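Local coordinates for protein gamma-D-glutamyl-L-lysine dipeptidyl-peptidase (Bacillus cereus ATCC 10987, PDB 3H41) that probably cleaves gamma-D-glutamyl-L-lysine bonds in murein peptides as a cysteine peptidase of the NlpC/P60 family, releasing L-Ala-gamma-D-Glu during peptidoglycan degradation, at residues P149-S152 against Y158-L161; L202-A207 against I280-A285. All blocks are in the same frame, centred on the assembly; numbering follows the deposited sequence. Where two conformers were deposited one is given.

How the contacts relate
The two contacts belong to different domains and come in series along the chain. Contact 1 pairs neighbouring strands 147-153 and 157-161 of a hairpin in the second SH3-like domain, in the middle of an antiparallel sheet and away from the annotated sites. Contact 2 comes later, within the NlpC/P60 catalytic domain, where the loop that follows helix 189-197 meets the end of strand 278-281, beside the dipeptide pocket. The centres of contact 1 and contact 2 are about 32 Å apart, on opposite sides of the chain's centre. The nearest atoms of contact 1 and contact 2 are about 21 Å apart. Contact 1 is thus local to one beta domain, whereas contact 2 joins parts of the catalytic domain distant in sequence.

Contact 1 (P149-S152 against Y158-L161); sequences PLLS and YRVL
Pro-149 to Ser-152 and Tyr-158 to Leu-161 pair as the arms of an antiparallel beta hairpin in the second SH3-like domain, and a classic beta bulge interrupts the pairing: Leu-151 and Ser-152 both face Arg-159. The backbone supplies the main grip. Leu-161 N donates to Pro-149 O at 3.1 Å, in the carbonyl plane; a proline, which has no backbone N-H to give, can still accept here through its carbonyl. At the bulge, Arg-159 O takes the N-H of Leu-151 N at 2.7 Å and, weakly, that of Ser-152. Arg-159 N returns a nearly straight bond to Ser-152 O, 2.8 Å, with an N-H...O angle of 169°. The alpha backbone angles of Leu-151 (phi -100°, psi -40°) put the extra residue into the strand.

Apolar contacts flank these bonds. Leu-150 reaches obliquely across to Tyr-158, its CD1 lying 4.0 Å from the ring atom CD1, while Val-120 of the adjacent strand touches both side chains as well as Val-160. Leu-151 instead lies over the backbone between Val-160 and Leu-161; its CD1 is 4.1 Å from Leu-161 CB. Branched aliphatic groups suit both places, since they pack against the neighbouring strand with no polar atom to satisfy.

Polar side chains occupy the face of Ser-152 and Arg-159. The arginine runs extended from CG to NE, and its aliphatic part passes the serine hydroxyl, with Ser-152 OG 3.4 Å from Arg-159 CB. Its far end also bonds through NH2 to Asn-132 O. A water in the guanidinium plane joins the two side chains, 3.1 Å from Arg-159 NH1 and 2.8 Å from Ser-152 OG.

Contact 2 (L202-A207 against I280-A285); sequences LPYIWA and IHSPRA. With DGL (D-glutamic acid), chain C; ALA (alanine), chain B.
Beside the active site of the NlpC/P60 domain, Tyr-204 packs its ring against the backbone of Ser-282 to Ala-285, the loop that follows the strand carrying His-281, a residue assigned to the active site. With CG anti to the backbone N (chi1 180°), the ring projects from its own loop to lie along this one. The peptide joining Arg-284 and Ala-285 covers one face: Arg-284 C stands 3.3 Å above the plane of the Tyr-204 ring, offset toward the rim, and Ala-285 N is 3.3 Å from Tyr-204 CD1. The ring's edge meets Ser-282 O, 3.3 Å from Tyr-204 CD2. A large flat side chain suits this place because it can rest against a peptide and still carry a hydroxyl beyond it; Tyr-204 OH bonds to the sulfonate of Cys-216, the probable nucleophile, here oxidised to a sulfonic acid. The methyl of Ala-285 adds a small apolar contact beside Tyr-204 CD1.

Water completes the join between the two loops. One molecule bridges Leu-202 O and Ser-282 OG, lying 2.9 Å from the serine oxygen; the same hydroxyl also bonds to Phe-214 O. Another donates to Tyr-204 O and Ala-285 O, tying together two backbone carbonyls that could not pair directly.

Two residues on from the tyrosine, Trp-206 turns one indole face to the bound dipeptide product. The ligand alanine CB sits 3.5 Å above the ring plane and D-glutamate N 3.7 Å above it, both offset toward the rim. Indole offers a broad apolar wall for the dipeptide, whose polar groups are bonded by residues including Asp-215 and Asp-234. The small side chain of Ala-207 continues the wall, its CB 3.9 Å from CB of the ligand alanine.

Contact 1 (P149-S152 against Y158-L161)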
loop_
_atom_site.group_PDB
_atom_site.type_symbol
_atom_site.label_atom_id
_atom_site.label_comp_id
_atom_site.label_asym_id
_atom_site.label_seq_id
_atom_site.Cartn_x
_atom_site.Cartn_y
_atom_site.Cartn_z
ATOM N N PRO A 149 -3.638 -14.343 -9.230
ATOM C CA PRO A 149 -3.096 -15.435 -10.060
ATOM C C PRO A 149 -3.502 -15.332 -11.541
ATOM O O PRO A 149 -4.664 -15.059 -11.854
ATOM C CB PRO A 149 -3.720 -16.686 -9.441
ATOM C CG PRO A 149 -4.100 -16.313 -8.057
ATOM C CD PRO A 149 -4.426 -14.851 -8.102
ATOM N N LEU A 150 -2.547 -15.563 -12.428
ATOM C CA LEU A 150 -2.765 -15.492 -13.850
ATOM C C LEU A 150 -3.417 -16.801 -14.270
ATOM O O LEU A 150 -2.894 -17.870 -13.947
ATOM C CB LEU A 150 -1.452 -15.341 -14.592
ATOM C CG LEU A 150 -1.443 -15.349 -16.128
ATOM C CD1 LEU A 150 -2.171 -14.131 -16.697
ATOM C CD2 LEU A 150 0.026 -15.408 -16.600
ATOM N N LEU A 151 -4.537 -16.702 -14.990
ATOM C CA LEU A 151 -5.154 -17.885 -15.576
ATOM C C LEU A 151 -4.839 -18.079 -17.059
ATOM O O LEU A 151 -4.644 -19.207 -17.503
ATOM C CB LEU A 151 -6.646 -17.858 -15.355
ATOM C CG LEU A 151 -7.125 -17.770 -13.904
ATOM C CD1 LEU A 151 -8.618 -17.486 -13.881
ATOM C CD2 LEU A 151 -6.788 -19.025 -13.124
ATOM N N SER A 152 -4.815 -16.993 -17.820
ATOM C CA SER A 152 -4.601 -17.036 -19.273
ATOM C C SER A 152 -4.359 -15.622 -19.781
ATOM O O SER A 152 -4.575 -14.657 -19.074
ATOM C CB SER A 152 -5.764 -17.733 -20.025
ATOM O OG SER A 152 -6.988 -17.030 -19.931
ATOM N N TYR A 158 -5.184 -9.976 -19.707
ATOM C CA TYR A 158 -4.830 -11.083 -18.849
ATOM C C TYR A 158 -6.119 -11.499 -18.170
ATOM O O TYR A 158 -6.917 -10.630 -17.780
ATOM C CB TYR A 158 -3.878 -10.659 -17.736
ATOM C CG TYR A 158 -2.573 -10.050 -18.176
ATOM C CD1 TYR A 158 -1.602 -10.822 -18.783
ATOM C CD2 TYR A 158 -2.300 -8.715 -17.946
ATOM C CE1 TYR A 158 -0.392 -10.265 -19.175
ATOM C CE2 TYR A 158 -1.075 -8.143 -18.335
ATOM C CZ TYR A 158 -0.134 -8.924 -18.944
ATOM O OH TYR A 158 1.077 -8.393 -19.333
ATOM N N ARG A 159 -6.315 -12.806 -18.017
ATOM C CA ARG A 159 -7.356 -13.322 -17.151
ATOM C C ARG A 159 -6.768 -13.742 -15.817
ATOM O O ARG A 159 -5.686 -14.378 -15.748
ATOM C CB ARG A 159 -8.049 -14.490 -17.865
ATOM C CG ARG A 159 -9.307 -14.976 -17.198
ATOM C CD ARG A 159 -10.110 -15.836 -18.209
ATOM N NE ARG A 159 -11.522 -15.834 -17.896
ATOM C CZ ARG A 159 -12.289 -16.921 -17.843
ATOM N NH1 ARG A 159 -11.778 -18.124 -18.091
ATOM N NH2 ARG A 159 -13.586 -16.797 -17.553
ATOM N N VAL A 160 -7.459 -13.378 -14.732
ATOM C CA VAL A 160 -6.982 -13.678 -13.410
ATOM C C VAL A 160 -8.084 -14.249 -12.520
ATOM O O VAL A 160 -9.279 -14.100 -12.797
ATOM C CB VAL A 160 -6.415 -12.377 -12.730
ATOM C CG1 VAL A 160 -5.248 -11.831 -13.531
ATOM C CG2 VAL A 160 -7.554 -11.329 -12.592
ATOM N N LEU A 161 -7.682 -14.845 -11.418
ATOM C CA LEU A 161 -8.599 -15.377 -10.418
ATOM C C LEU A 161 -8.722 -14.412 -9.211
ATOM O O LEU A 161 -7.719 -13.976 -8.664
ATOM C CB LEU A 161 -8.078 -16.730 -9.911
ATOM C CG LEU A 161 -9.035 -17.496 -8.989
ATOM C CD1 LEU A 161 -10.289 -17.973 -9.738
ATOM C CD2 LEU A 161 -8.321 -18.659 -8.312
HETATM O O HOH W 1 -8.931 -18.781 -18.991
#

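Contact 2 (L202-A207 against I280-A285)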
loop_
_atom_site.group_PDB
_atom_site.type_symbol
_atom_site.label_atom_id
_atom_site.label_comp_id
_atom_site.label_asym_id
_atom_site.label_seq_id
_atom_site.Cartn_x
_atom_site.Cartn_y
_atom_site.Cartn_z
ATOM N N LEU A 202 -1.802 12.668 -6.126
ATOM C CA LEU A 202 -2.696 11.806 -5.364
ATOM C C LEU A 202 -2.761 12.273 -3.916
ATOM O O LEU A 202 -1.726 12.285 -3.220
ATOM C CB LEU A 202 -2.245 10.336 -5.424
ATOM C CG LEU A 202 -3.067 9.303 -4.614
ATOM C CD1 LEU A 202 -4.541 9.055 -5.100
ATOM C CD2 LEU A 202 -2.256 7.938 -4.545
ATOM N N PRO A 203 -3.948 12.666 -3.442
ATOM C CA PRO A 203 -4.048 13.132 -2.052
ATOM C C PRO A 203 -3.679 12.111 -1.014
ATOM O O PRO A 203 -4.011 10.920 -1.128
ATOM C CB PRO A 203 -5.527 13.544 -1.932
ATOM C CG PRO A 203 -5.894 13.861 -3.314
ATOM C CD PRO A 203 -5.266 12.780 -4.095
ATOM N N TYR A 204 -2.970 12.601 -0.005
ATOM C CA TYR A 204 -2.553 11.833 1.157
ATOM C C TYR A 204 -3.712 11.324 1.981
ATOM O O TYR A 204 -4.726 11.985 2.088
ATOM C CB TYR A 204 -1.685 12.752 2.012
ATOM C CG TYR A 204 -1.105 12.204 3.306
ATOM C CD1 TYR A 204 -1.876 12.115 4.469
ATOM C CD2 TYR A 204 0.245 11.869 3.383
ATOM C CE1 TYR A 204 -1.315 11.629 5.661
ATOM C CE2 TYR A 204 0.808 11.435 4.568
ATOM C CZ TYR A 204 0.028 11.307 5.692
ATOM O OH TYR A 204 0.652 10.894 6.843
ATOM N N ILE A 205 -3.569 10.137 2.554
ATOM C CA ILE A 205 -4.462 9.711 3.632
ATOM C C ILE A 205 -3.602 8.925 4.649
ATOM O O ILE A 205 -2.751 8.150 4.279
ATOM C CB ILE A 205 -5.689 8.919 3.091
ATOM C CG1 ILE A 205 -6.845 8.819 4.128
ATOM C CG2 ILE A 205 -5.284 7.549 2.597
ATOM C CD1 ILE A 205 -7.526 10.155 4.417
ATOM N N TRP A 206 -3.843 9.145 5.930
ATOM C CA TRP A 206 -3.185 8.374 6.988
ATOM C C TRP A 206 -3.431 6.881 6.798
ATOM O O TRP A 206 -4.528 6.457 6.482
ATOM C CB TRP A 206 -3.678 8.846 8.349
ATOM C CG TRP A 206 -2.994 8.286 9.557
ATOM C CD1 TRP A 206 -3.560 7.475 10.497
ATOM C CD2 TRP A 206 -1.662 8.549 10.007
ATOM N NE1 TRP A 206 -2.678 7.205 11.486
ATOM C CE2 TRP A 206 -1.503 7.870 11.235
ATOM C CE3 TRP A 206 -0.598 9.301 9.505
ATOM C CZ2 TRP A 206 -0.311 7.875 11.939
ATOM C CZ3 TRP A 206 0.578 9.346 10.226
ATOM C CH2 TRP A 206 0.708 8.652 11.445
ATOM N N ALA A 207 -2.364 6.108 6.999
ATOM C CA ALA A 207 -2.373 4.679 6.814
ATOM C C ALA A 207 -2.575 4.232 5.355
ATOM O O ALA A 207 -2.726 3.068 5.096
ATOM C CB ALA A 207 -3.452 3.975 7.789
ATOM N N ILE A 280 10.844 12.739 -3.543
ATOM C CA ILE A 280 9.460 12.505 -3.816
ATOM C C ILE A 280 8.857 11.857 -2.570
ATOM O O ILE A 280 9.532 11.076 -1.918
ATOM C CB ILE A 280 9.263 11.635 -5.100
ATOM C CG1 ILE A 280 7.804 11.627 -5.525
ATOM C CG2 ILE A 280 9.852 10.220 -4.923
ATOM C CD1 ILE A 280 7.560 11.089 -7.010
ATOM N N HIS A 281 7.617 12.253 -2.227
ATOM C CA HIS A 281 6.928 11.733 -1.058
ATOM C C HIS A 281 5.436 11.951 -1.107
ATOM O O HIS A 281 4.910 12.730 -1.922
ATOM C CB HIS A 281 7.538 12.343 0.254
ATOM C CG HIS A 281 7.398 13.830 0.399
ATOM N ND1 HIS A 281 7.867 14.513 1.515
ATOM C CD2 HIS A 281 6.845 14.773 -0.409
ATOM C CE1 HIS A 281 7.595 15.799 1.381
ATOM N NE2 HIS A 281 7.001 15.989 0.219
ATOM N N SER A 282 4.724 11.215 -0.260
ATOM C CA SER A 282 3.335 11.530 0.089
ATOM C C SER A 282 3.309 12.204 1.470
ATOM O O SER A 282 3.447 11.529 2.486
ATOM C CB SER A 282 2.484 10.267 0.091
ATOM O OG SER A 282 1.148 10.663 0.230
ATOM N N PRO A 283 3.146 13.542 1.520
ATOM C CA PRO A 283 3.750 14.198 2.712
ATOM C C PRO A 283 2.883 14.409 3.943
ATOM O O PRO A 283 3.350 14.183 5.060
ATOM C CB PRO A 283 4.200 15.548 2.153
ATOM C CG PRO A 283 3.242 15.842 1.099
ATOM C CD PRO A 283 2.857 14.522 0.461
ATOM N N ARG A 284 1.645 14.854 3.747
ATOM C CA ARG A 284 0.729 15.172 4.843
ATOM C C ARG A 284 -0.666 15.390 4.259
ATOM O O ARG A 284 -0.811 15.614 3.052
ATOM C CB ARG A 284 1.198 16.440 5.592
ATOM C CG ARG A 284 1.274 17.702 4.706
ATOM C CD ARG A 284 1.612 18.991 5.480
ATOM N NE ARG A 284 2.721 18.785 6.402
ATOM C CZ ARG A 284 2.824 19.323 7.619
ATOM N NH1 ARG A 284 1.871 20.124 8.116
ATOM N NH2 ARG A 284 3.893 19.041 8.357
ATOM N N ALA A 285 -1.687 15.357 5.103
ATOM C CA ALA A 285 -3.068 15.428 4.637
ATOM C C ALA A 285 -3.418 16.679 3.824
ATOM O O ALA A 285 -4.316 16.658 3.010
ATOM C CB ALA A 285 -4.041 15.285 5.791
HETATM N N DGL C . 2.264 5.840 9.445
HETATM C CA DGL C . 3.267 6.825 9.855
HETATM C C DGL C . 4.621 6.199 10.012
HETATM O O DGL C . 5.459 6.662 10.797
HETATM C CB DGL C . 3.326 7.969 8.829
HETATM C CG DGL C . 4.232 9.144 9.246
HETATM C CD DGL C . 4.065 9.631 10.683
HETATM O OE1 DGL C . 3.476 10.715 10.847
HETATM O OE2 DGL C . 4.549 8.990 11.657
HETATM O OXT DGL C . 4.939 5.235 9.304
HETATM N N ALA B . 0.979 2.522 10.408
HETATM C CA ALA B . 0.801 3.919 9.813
HETATM C C ALA B . 1.932 4.837 10.260
HETATM O O ALA B . 2.501 4.646 11.344
HETATM C CB ALA B . -0.531 4.528 10.241
HETATM O O HOH W 2 -0.958 9.864 -1.586
HETATM O O HOH W 3 -5.408 14.645 1.492
#